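Local coordinates for protein xyloglucan-specific endo-beta-1,4-glucanase (PDB 4W88) that hydrolyses internal beta-1,4-glucosidic linkages in the glucan backbone of xyloglucan, a plant cell-wall polysaccharide, at residues I14-G19 / N56-P61; G95-L100 / D139-F144. The protein carries 1 engineered substitution. All coordinates share one frame; numbering follows the deposited sequence.

Interaction 1. Residues I14-G19 / N56-P61; sequences IGWNLG and NAIRIP
Arg-59 presents one edge of its guanidinium to the amide of Asn-17: NH1 gives a nearly straight bond to OD1 (2.8 Å, 171° at the hydrogen), with the acceptor in the guanidinium plane and the amide turned 82° from it. CG of Arg-59 stands anti to its backbone N and the chain is extended to NE, carrying its methylenes past OD1. The Trp-16 ring meets Ile-58 at its edge, CZ3 lying 4.0 Å from CD1; its NE1 bonds Asp-305, and the ring of Phe-55 meets it, the planes about 55° apart.

Between the parallel strands, Arg-59 N bonds Trp-16 O and Leu-18 N bonds Arg-59 O (each 2.9 Å), with a weak bond from Trp-16 N to Ala-57 O. The pattern stops at Pro-61, which has no N-H: its CG sits 3.4 Å from Leu-18 O, and a water donates to both Leu-18 O (2.8 Å) and Pro-61 O.

Trp-16 and Ile-58 thus supply apolar bulk to one side of the sheet, while Asn-17 and Arg-59 fill the other. Salt bridges from NE to Glu-145 and from NH1 to Glu-271, and a hydrogen bond from NH2 to Asn-148, engage all three guanidinium nitrogens. The Arg-59 side chain, about 5 Å from a bound Tris probably left from the crystallisation liquor, is a buried charge likely to shape the electrostatics of the active-site end of the barrel.

Interaction 2. Residues G95-L100 / D139-F144; sequences GMYIIL and DEKLMF
Lys-141 crosses over one face of the Tyr-97 ring. Polar contacts begin at the lysine tip: NZ donates to Gly-95 O (2.9 Å), approaching 35° out of the carbonyl plane. Gly-95 ends a helix in a Schellman motif, where its positive phi suits glycine. Backbone bonds run from Ile-98 N to Lys-141 O, Met-143 N to Ile-98 O and Leu-100 N to Met-143 O, in parallel register. A water joins Tyr-97 OH to Glu-140 OE2.

The CH-pi contact comes next: Lys-141 CG sits 4.1 Å from the centroid of the Tyr-97 ring, the chain extended beyond CG. Its long methylene run suits this place, apolar where it crosses the ring and charged at the end. An alanine here would probably leave that ring face without its cover and the Gly-95 carbonyl without its ammonium partner.

Apolar packing divides between the sheet's two sides. Leu-142 CD1 presses on Ile-98 CG2 (3.6 Å) beside Leu-100 and Phe-144; opposite, Met-143, a selenomethionine bent at its last torsion (-81°), brings CE to Ile-99 CG1 (3.8 Å). The chemistry thus changes along the strands, from an amphipathic lysine-tyrosine pair at their start to side-chain contacts that are apolar.

In the fold
Both interactions belong to one closed eight-stranded parallel barrel, the TIM-barrel fold of GH5 enzymes. Interaction 1 pairs the first and second strands, which helix 44-53 connects in a beta-alpha-beta unit; interaction 2, later in the chain, pairs the third and fourth, with helix 117-134 between them in sequence. Their centres are 10 Å apart, and strands 57-60 and 97-101 are neighbours: Ile-58 N lies 2.8 Å from Tyr-97 O and Ile-60 N 2.8 Å from Ile-99 O, probable hydrogen bonds. Helix 78-92 packs against both pairs. Strand 300-305 closes the barrel beside 15-18. Four successive strands thus form one continuous half of the barrel wall, with Arg-59 on its inner side near the bound ligands.

Interaction 1. Residues I14-G19 / N56-P61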
loop_
_atom_site.group_PDB
_atom_site.type_symbol
_atom_site.label_atom_id
_atom_site.label_comp_id
_atom_site.label_asym_id
_atom_site.label_seq_id
_atom_site.Cartn_x
_atom_site.Cartn_y
_atom_site.Cartn_z
ATOM N N ILE A 14 7.794 -5.378 -10.263
ATOM C CA ILE A 14 7.474 -4.106 -9.613
ATOM C C ILE A 14 5.934 -4.034 -9.607
ATOM O O ILE A 14 5.272 -4.621 -10.470
ATOM C CB ILE A 14 8.192 -2.909 -10.260
ATOM C CG1 ILE A 14 8.009 -1.612 -9.467
ATOM C CG2 ILE A 14 7.798 -2.670 -11.700
ATOM C CD1 ILE A 14 9.035 -0.575 -9.809
ATOM N N GLY A 15 5.385 -3.336 -8.627
ATOM C CA GLY A 15 3.950 -3.198 -8.507
ATOM C C GLY A 15 3.365 -1.817 -8.774
ATOM O O GLY A 15 4.048 -0.827 -8.946
ATOM N N TRP A 16 2.053 -1.811 -8.775
ATOM C CA TRP A 16 1.251 -0.643 -9.231
ATOM C C TRP A 16 -0.003 -0.542 -8.430
ATOM O O TRP A 16 -0.639 -1.573 -8.173
ATOM C CB TRP A 16 0.941 -0.811 -10.728
ATOM C CG TRP A 16 0.196 0.266 -11.379
ATOM C CD1 TRP A 16 0.725 1.309 -12.038
ATOM C CD2 TRP A 16 -1.233 0.381 -11.537
ATOM N NE1 TRP A 16 -0.258 2.069 -12.588
ATOM C CE2 TRP A 16 -1.482 1.538 -12.243
ATOM C CE3 TRP A 16 -2.326 -0.356 -11.086
ATOM C CZ2 TRP A 16 -2.784 1.933 -12.579
ATOM C CZ3 TRP A 16 -3.613 0.066 -11.386
ATOM C CH2 TRP A 16 -3.825 1.198 -12.114
ATOM N N ASN A 17 -0.326 0.651 -7.943
ATOM C CA ASN A 17 -1.535 0.849 -7.131
ATOM C C ASN A 17 -2.671 1.392 -8.024
ATOM O O ASN A 17 -2.520 2.407 -8.739
ATOM C CB ASN A 17 -1.374 1.934 -6.024
ATOM C CG ASN A 17 -0.670 1.470 -4.785
ATOM O OD1 ASN A 17 -1.316 1.120 -3.791
ATOM N ND2 ASN A 17 0.652 1.455 -4.812
ATOM N N LEU A 18 -3.838 0.796 -7.851
ATOM C CA LEU A 18 -5.111 1.333 -8.442
ATOM C C LEU A 18 -5.622 2.472 -7.551
ATOM O O LEU A 18 -6.619 2.334 -6.804
ATOM C CB LEU A 18 -6.123 0.171 -8.474
ATOM C CG LEU A 18 -7.447 0.434 -9.230
ATOM C CD1 LEU A 18 -7.246 0.654 -10.729
ATOM C CD2 LEU A 18 -8.355 -0.718 -8.909
ATOM N N GLY A 19 -4.941 3.624 -7.641
ATOM C CA GLY A 19 -5.188 4.708 -6.708
ATOM C C GLY A 19 -6.440 5.551 -7.010
ATOM O O GLY A 19 -6.854 5.667 -8.158
ATOM N N ASN A 56 3.644 -6.678 -12.674
ATOM C CA ASN A 56 2.927 -7.965 -12.483
ATOM C C ASN A 56 2.308 -8.123 -11.080
ATOM O O ASN A 56 1.867 -9.203 -10.692
ATOM C CB ASN A 56 3.782 -9.193 -12.824
ATOM C CG ASN A 56 4.934 -9.380 -11.885
ATOM O OD1 ASN A 56 5.544 -8.418 -11.407
ATOM N ND2 ASN A 56 5.215 -10.648 -11.582
ATOM N N ALA A 57 2.330 -7.046 -10.314
ATOM C CA ALA A 57 1.749 -7.006 -8.994
ATOM C C ALA A 57 0.934 -5.739 -8.923
ATOM O O ALA A 57 1.345 -4.662 -9.417
ATOM C CB ALA A 57 2.853 -7.001 -7.947
ATOM N N ILE A 58 -0.220 -5.848 -8.295
ATOM C CA ILE A 58 -1.184 -4.727 -8.176
ATOM C C ILE A 58 -1.620 -4.644 -6.707
ATOM O O ILE A 58 -2.002 -5.640 -6.088
ATOM C CB ILE A 58 -2.421 -4.895 -9.119
ATOM C CG1 ILE A 58 -3.344 -3.696 -9.053
ATOM C CG2 ILE A 58 -3.171 -6.222 -8.894
ATOM C CD1 ILE A 58 -4.393 -3.688 -10.160
ATOM N N ARG A 59 -1.603 -3.413 -6.187
ATOM C CA ARG A 59 -2.173 -3.086 -4.903
ATOM C C ARG A 59 -3.558 -2.422 -5.214
ATOM O O ARG A 59 -3.641 -1.493 -6.037
ATOM C CB ARG A 59 -1.259 -2.221 -4.065
ATOM C CG ARG A 59 -1.859 -1.813 -2.726
ATOM C CD ARG A 59 -0.701 -1.280 -1.881
ATOM N NE ARG A 59 -0.919 -0.850 -0.498
ATOM C CZ ARG A 59 -1.121 0.391 -0.113
ATOM N NH1 ARG A 59 -1.338 1.372 -0.959
ATOM N NH2 ARG A 59 -1.022 0.650 1.179
ATOM N N ILE A 60 -4.600 -2.952 -4.541
ATOM C CA ILE A 60 -5.960 -2.504 -4.699
ATOM C C ILE A 60 -6.368 -1.892 -3.396
ATOM O O ILE A 60 -6.798 -2.582 -2.435
ATOM C CB ILE A 60 -6.877 -3.677 -5.052
ATOM C CG1 ILE A 60 -6.391 -4.354 -6.370
ATOM C CG2 ILE A 60 -8.327 -3.226 -5.210
ATOM C CD1 ILE A 60 -6.992 -5.683 -6.739
ATOM N N PRO A 61 -6.164 -0.574 -3.285
ATOM C CA PRO A 61 -6.579 0.082 -2.041
ATOM C C PRO A 61 -8.085 0.208 -1.997
ATOM O O PRO A 61 -8.718 0.572 -2.984
ATOM C CB PRO A 61 -5.916 1.433 -2.141
ATOM C CG PRO A 61 -5.690 1.663 -3.589
ATOM C CD PRO A 61 -5.498 0.335 -4.220
HETATM O O HOH W 1 -8.693 0.808 -5.747
#

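Interaction 2. Residues G95-L100 / D139-F144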
loop_
_atom_site.group_PDB
_atom_site.type_symbol
_atom_site.label_atom_id
_atom_site.label_comp_id
_atom_site.label_asym_id
_atom_site.label_seq_id
_atom_site.Cartn_x
_atom_site.Cartn_y
_atom_site.Cartn_z
ATOM N N GLY A 95 -3.020 -13.746 -13.462
ATOM C CA GLY A 95 -1.942 -14.408 -12.704
ATOM C C GLY A 95 -1.043 -13.487 -11.913
ATOM O O GLY A 95 0.149 -13.789 -11.632
HETATM N N MSE A 96 -1.613 -12.360 -11.535
HETATM C CA MSE A 96 -0.863 -11.280 -10.855
HETATM C C MSE A 96 -0.742 -11.529 -9.357
HETATM O O MSE A 96 -1.549 -12.259 -8.762
HETATM C CB MSE A 96 -1.555 -9.939 -11.085
HETATM C CG MSE A 96 -1.533 -9.542 -12.542
HETATM SE SE MSE A 96 -2.535 -7.888 -12.846
HETATM C CE MSE A 96 -1.188 -6.606 -12.349
ATOM N N TYR A 97 0.332 -10.952 -8.773
ATOM C CA TYR A 97 0.463 -10.793 -7.332
ATOM C C TYR A 97 -0.412 -9.613 -6.940
ATOM O O TYR A 97 -0.444 -8.594 -7.645
ATOM C CB TYR A 97 1.944 -10.640 -6.938
ATOM C CG TYR A 97 2.694 -11.927 -7.236
ATOM C CD1 TYR A 97 3.191 -12.231 -8.539
ATOM C CD2 TYR A 97 2.768 -12.890 -6.276
ATOM C CE1 TYR A 97 3.732 -13.471 -8.796
ATOM C CE2 TYR A 97 3.355 -14.108 -6.503
ATOM C CZ TYR A 97 3.816 -14.405 -7.745
ATOM O OH TYR A 97 4.319 -15.685 -7.916
ATOM N N ILE A 98 -1.053 -9.715 -5.782
ATOM C CA ILE A 98 -2.098 -8.778 -5.417
ATOM C C ILE A 98 -1.970 -8.379 -3.956
ATOM O O ILE A 98 -1.798 -9.281 -3.106
ATOM C CB ILE A 98 -3.510 -9.370 -5.633
ATOM C CG1 ILE A 98 -3.629 -9.932 -7.044
ATOM C CG2 ILE A 98 -4.584 -8.309 -5.358
ATOM C CD1 ILE A 98 -4.810 -10.871 -7.252
ATOM N N ILE A 99 -2.169 -7.118 -3.667
ATOM C CA ILE A 99 -2.397 -6.695 -2.303
ATOM C C ILE A 99 -3.737 -6.046 -2.198
ATOM O O ILE A 99 -4.015 -5.107 -2.895
ATOM C CB ILE A 99 -1.308 -5.728 -1.775
ATOM C CG1 ILE A 99 0.079 -6.383 -1.784
ATOM C CG2 ILE A 99 -1.700 -5.134 -0.436
ATOM C CD1 ILE A 99 1.200 -5.367 -1.468
ATOM N N LEU A 100 -4.540 -6.569 -1.279
ATOM C CA LEU A 100 -5.800 -5.953 -0.846
ATOM C C LEU A 100 -5.583 -5.283 0.528
ATOM O O LEU A 100 -5.140 -5.951 1.464
ATOM C CB LEU A 100 -6.874 -7.006 -0.649
ATOM C CG LEU A 100 -8.237 -6.529 -0.196
ATOM C CD1 LEU A 100 -8.878 -5.550 -1.168
ATOM C CD2 LEU A 100 -9.110 -7.768 0.088
ATOM N N ASP A 139 -5.484 -18.059 -3.940
ATOM C CA ASP A 139 -4.147 -18.593 -3.753
ATOM C C ASP A 139 -3.127 -17.605 -3.145
ATOM O O ASP A 139 -3.498 -16.480 -2.752
ATOM C CB ASP A 139 -3.662 -19.262 -5.054
ATOM C CG ASP A 139 -3.176 -18.289 -6.092
ATOM O OD1 ASP A 139 -2.937 -17.086 -5.797
ATOM O OD2 ASP A 139 -3.085 -18.796 -7.249
ATOM N N GLU A 140 -1.885 -18.093 -2.993
ATOM C CA GLU A 140 -0.882 -17.378 -2.254
ATOM C C GLU A 140 -0.392 -16.053 -2.943
ATOM O O GLU A 140 0.444 -15.308 -2.361
ATOM C CB GLU A 140 0.307 -18.316 -1.991
ATOM C CG GLU A 140 1.297 -18.444 -3.149
ATOM C CD GLU A 140 0.844 -19.142 -4.448
ATOM O OE1 GLU A 140 -0.115 -19.929 -4.391
ATOM O OE2 GLU A 140 1.475 -18.877 -5.565
ATOM N N LYS A 141 -0.767 -15.845 -4.195
ATOM C CA LYS A 141 -0.421 -14.635 -4.877
ATOM C C LYS A 141 -1.247 -13.426 -4.317
ATOM O O LYS A 141 -0.852 -12.262 -4.526
ATOM C CB LYS A 141 -0.640 -14.733 -6.357
ATOM C CG LYS A 141 0.177 -15.801 -7.094
ATOM C CD LYS A 141 0.161 -15.685 -8.630
ATOM C CE LYS A 141 0.813 -16.839 -9.312
ATOM N NZ LYS A 141 0.937 -16.377 -10.728
ATOM N N LEU A 142 -2.369 -13.696 -3.646
ATOM C CA LEU A 142 -3.166 -12.637 -2.989
ATOM C C LEU A 142 -2.649 -12.493 -1.529
ATOM O O LEU A 142 -2.655 -13.449 -0.736
ATOM C CB LEU A 142 -4.655 -12.972 -2.962
ATOM C CG LEU A 142 -5.602 -12.020 -2.158
ATOM C CD1 LEU A 142 -5.521 -10.635 -2.724
ATOM C CD2 LEU A 142 -7.015 -12.497 -2.241
HETATM N N MSE A 143 -2.273 -11.242 -1.186
HETATM C CA MSE A 143 -1.770 -10.857 0.117
HETATM C C MSE A 143 -2.679 -9.795 0.679
HETATM O O MSE A 143 -3.381 -9.069 -0.094
HETATM C CB MSE A 143 -0.378 -10.296 -0.109
HETATM C CG MSE A 143 0.527 -11.282 -0.826
HETATM SE SE MSE A 143 2.384 -10.633 -0.999
HETATM C CE MSE A 143 2.206 -9.463 -2.525
ATOM N N PHE A 144 -2.773 -9.741 2.009
ATOM C CA PHE A 144 -3.604 -8.771 2.699
ATOM C C PHE A 144 -2.699 -7.808 3.472
ATOM O O PHE A 144 -1.773 -8.234 4.176
ATOM C CB PHE A 144 -4.536 -9.431 3.729
ATOM C CG PHE A 144 -5.538 -10.427 3.189
ATOM C CD1 PHE A 144 -6.031 -10.430 1.866
ATOM C CD2 PHE A 144 -6.113 -11.337 4.100
ATOM C CE1 PHE A 144 -6.959 -11.380 1.452
ATOM C CE2 PHE A 144 -7.076 -12.218 3.696
ATOM C CZ PHE A 144 -7.505 -12.237 2.373
HETATM O O HOH W 2 3.965 -17.414 -5.895
#